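PDB 5A3D: DNA repair protein RAD14 from Saccharomyces cerevisiae, which binds specifically to damaged, kinked DNA in nucleotide excision repair and is required for the incision step. Local coordinates for residues C45-L51 / F81-E87. Numbering follows the deposited sequence.
Sequences CKEDYFL and FVRCEVE
Y49 reaches across to helix 83-94 with its side chain crossing that of V86 at about a right angle; V86 CG1 lies 3.2 Å from Y49 CD2, a tight contact made obliquely to the ring. V86 has CG1 anti to its backbone N (chi1 -179°), which turns that methyl to the tyrosine, while CG2 meets C45 SG at 3.6 Å. The two methyls of this one valine thus meet two residues a helical turn apart, and L51 CD1 also touches V86 CG1, at 3.9 Å. The contact joins helix 42-49 to the point where strand 78-82 of the three-stranded antiparallel sheet gives way to helix 83-94, inside the DNA-binding domain of this XPA-family protein, the short segments 45-49 and 83-87 crossing at -59°. At the phenol end, R83 NH1 donates to Y49 OH over 2.5 Å, unusually short, so the exact length is doubtful; the oxygen lies almost in the guanidinium plane, though the N-H...O angle is only 141°. The arginine chain bends at chi3 to bring NH1 there. Y49 OH in turn donates a weak bond to E87 OE1, 3.5 Å away. On the CG2 side of V86, C45 SG sits oblique to the F81 ring, 4.6 Å from its centroid, with L56 of helix 53-56 touching both residues.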
loop_
_atom_site.group_PDB
_atom_site.type_symbol
_atom_site.label_atom_id
_atom_site.label_comp_id
_atom_site.label_asym_id
_atom_site.label_seq_id
_atom_site.Cartn_x
_atom_site.Cartn_y
_atom_site.Cartn_z
ATOM N N CYS B 45 -15.237 -4.172 10.503
ATOM C CA CYS B 45 -14.089 -4.996 10.956
ATOM C C CYS B 45 -12.916 -4.152 11.450
ATOM O O CYS B 45 -12.275 -4.505 12.464
ATOM C CB CYS B 45 -13.650 -6.004 9.977
ATOM S SG CYS B 45 -14.958 -7.212 9.585
ATOM N N LYS B 46 -12.611 -3.052 10.776
ATOM C CA LYS B 46 -11.490 -2.217 11.247
ATOM C C LYS B 46 -11.838 -1.483 12.547
ATOM O O LYS B 46 -11.081 -1.535 13.524
ATOM C CB LYS B 46 -11.065 -1.240 10.187
ATOM C CG LYS B 46 -10.538 -1.904 8.915
ATOM C CD LYS B 46 -10.461 -0.862 7.765
ATOM C CE LYS B 46 -9.142 -1.032 7.036
ATOM N NZ LYS B 46 -8.634 0.007 6.049
ATOM N N GLU B 47 -13.034 -0.907 12.539
ATOM C CA GLU B 47 -13.565 -0.130 13.673
ATOM C C GLU B 47 -13.825 -0.960 14.923
ATOM O O GLU B 47 -13.499 -0.521 16.006
ATOM C CB GLU B 47 -14.866 0.562 13.255
ATOM C CG GLU B 47 -14.704 1.793 12.390
ATOM C CD GLU B 47 -16.076 2.329 11.931
ATOM O OE1 GLU B 47 -17.069 1.627 12.199
ATOM O OE2 GLU B 47 -16.161 3.384 11.252
ATOM N N ASP B 48 -14.423 -2.136 14.769
ATOM C CA ASP B 48 -14.857 -2.971 15.882
ATOM C C ASP B 48 -13.765 -3.890 16.433
ATOM O O ASP B 48 -13.715 -4.142 17.638
ATOM C CB ASP B 48 -16.041 -3.853 15.486
ATOM C CG ASP B 48 -17.296 -3.054 15.176
ATOM O OD1 ASP B 48 -17.277 -1.797 15.363
ATOM O OD2 ASP B 48 -18.273 -3.719 14.668
ATOM N N TYR B 49 -12.900 -4.399 15.571
ATOM C CA TYR B 49 -11.953 -5.420 15.980
ATOM C C TYR B 49 -10.478 -5.043 15.819
ATOM O O TYR B 49 -9.581 -5.883 16.028
ATOM C CB TYR B 49 -12.257 -6.732 15.241
ATOM C CG TYR B 49 -13.573 -7.327 15.673
ATOM C CD1 TYR B 49 -13.703 -7.978 16.885
ATOM C CD2 TYR B 49 -14.681 -7.243 14.862
ATOM C CE1 TYR B 49 -14.916 -8.540 17.267
ATOM C CE2 TYR B 49 -15.915 -7.754 15.277
ATOM C CZ TYR B 49 -16.018 -8.435 16.440
ATOM O OH TYR B 49 -17.238 -8.993 16.865
ATOM N N PHE B 50 -10.261 -3.827 15.358
ATOM C CA PHE B 50 -8.944 -3.281 15.089
ATOM C C PHE B 50 -8.137 -4.138 14.135
ATOM O O PHE B 50 -6.934 -4.315 14.307
ATOM C CB PHE B 50 -8.254 -2.991 16.404
ATOM C CG PHE B 50 -9.112 -2.188 17.348
ATOM C CD1 PHE B 50 -9.555 -0.923 17.013
ATOM C CD2 PHE B 50 -9.496 -2.721 18.564
ATOM C CE1 PHE B 50 -10.356 -0.189 17.869
ATOM C CE2 PHE B 50 -10.301 -2.001 19.439
ATOM C CZ PHE B 50 -10.757 -0.732 19.068
ATOM N N LEU B 51 -8.796 -4.675 13.101
ATOM C CA LEU B 51 -8.079 -5.519 12.132
ATOM C C LEU B 51 -7.580 -4.599 11.075
ATOM O O LEU B 51 -8.220 -3.592 10.802
ATOM C CB LEU B 51 -8.958 -6.674 11.527
ATOM C CG LEU B 51 -9.509 -7.601 12.644
ATOM C CD1 LEU B 51 -10.234 -8.785 11.995
ATOM C CD2 LEU B 51 -8.497 -8.093 13.667
ATOM N N PHE B 81 -17.893 -9.736 5.949
ATOM C CA PHE B 81 -17.148 -10.778 6.742
ATOM C C PHE B 81 -18.137 -11.322 7.820
ATOM O O PHE B 81 -18.983 -10.545 8.296
ATOM C CB PHE B 81 -15.933 -10.199 7.408
ATOM C CG PHE B 81 -14.934 -9.677 6.453
ATOM C CD1 PHE B 81 -15.105 -8.411 5.913
ATOM C CD2 PHE B 81 -13.826 -10.436 6.069
ATOM C CE1 PHE B 81 -14.135 -7.873 5.063
ATOM C CE2 PHE B 81 -12.895 -9.884 5.155
ATOM C CZ PHE B 81 -13.062 -8.603 4.660
ATOM N N VAL B 82 -17.984 -12.597 8.164
ATOM C CA VAL B 82 -18.902 -13.219 9.185
ATOM C C VAL B 82 -18.285 -12.975 10.568
ATOM O O VAL B 82 -17.066 -13.209 10.821
ATOM C CB VAL B 82 -19.350 -14.697 8.911
ATOM C CG1 VAL B 82 -18.255 -15.728 9.050
ATOM C CG2 VAL B 82 -20.564 -15.059 9.773
ATOM N N ARG B 83 -19.158 -12.545 11.467
ATOM C CA ARG B 83 -18.710 -12.157 12.771
ATOM C C ARG B 83 -17.875 -13.255 13.416
ATOM O O ARG B 83 -16.846 -12.938 13.972
ATOM C CB ARG B 83 -19.817 -11.669 13.691
ATOM C CG ARG B 83 -19.181 -11.241 14.995
ATOM C CD ARG B 83 -20.141 -10.723 16.011
ATOM N NE ARG B 83 -21.015 -9.670 15.646
ATOM C CZ ARG B 83 -20.671 -8.397 15.681
ATOM N NH1 ARG B 83 -19.414 -8.072 16.009
ATOM N NH2 ARG B 83 -21.573 -7.456 15.386
ATOM N N CYS B 84 -18.307 -14.517 13.352
ATOM C CA CYS B 84 -17.594 -15.540 14.129
ATOM C C CYS B 84 -16.099 -15.667 13.671
ATOM O O CYS B 84 -15.255 -15.906 14.481
ATOM C CB CYS B 84 -18.334 -16.877 14.091
ATOM S SG CYS B 84 -18.640 -17.575 12.459
ATOM N N GLU B 85 -15.844 -15.537 12.376
ATOM C CA GLU B 85 -14.438 -15.556 11.835
ATOM C C GLU B 85 -13.594 -14.376 12.287
ATOM O O GLU B 85 -12.461 -14.493 12.805
ATOM C CB GLU B 85 -14.490 -15.574 10.321
ATOM C CG GLU B 85 -14.825 -16.919 9.786
ATOM C CD GLU B 85 -14.727 -17.020 8.267
ATOM O OE1 GLU B 85 -14.173 -16.115 7.590
ATOM O OE2 GLU B 85 -15.188 -18.109 7.753
ATOM N N VAL B 86 -14.180 -13.194 12.078
ATOM C CA VAL B 86 -13.613 -11.903 12.482
ATOM C C VAL B 86 -13.228 -11.904 13.987
ATOM O O VAL B 86 -12.124 -11.512 14.353
ATOM C CB VAL B 86 -14.609 -10.746 12.154
ATOM C CG1 VAL B 86 -13.993 -9.427 12.564
ATOM C CG2 VAL B 86 -14.764 -10.680 10.647
ATOM N N GLU B 87 -14.163 -12.294 14.817
ATOM C CA GLU B 87 -13.969 -12.269 16.235
ATOM C C GLU B 87 -12.900 -13.273 16.661
ATOM O O GLU B 87 -12.076 -12.998 17.512
ATOM C CB GLU B 87 -15.309 -12.562 16.906
ATOM C CG GLU B 87 -15.247 -12.512 18.371
ATOM C CD GLU B 87 -16.645 -12.705 18.944
ATOM O OE1 GLU B 87 -17.332 -11.641 19.083
ATOM O OE2 GLU B 87 -16.980 -13.897 19.212
#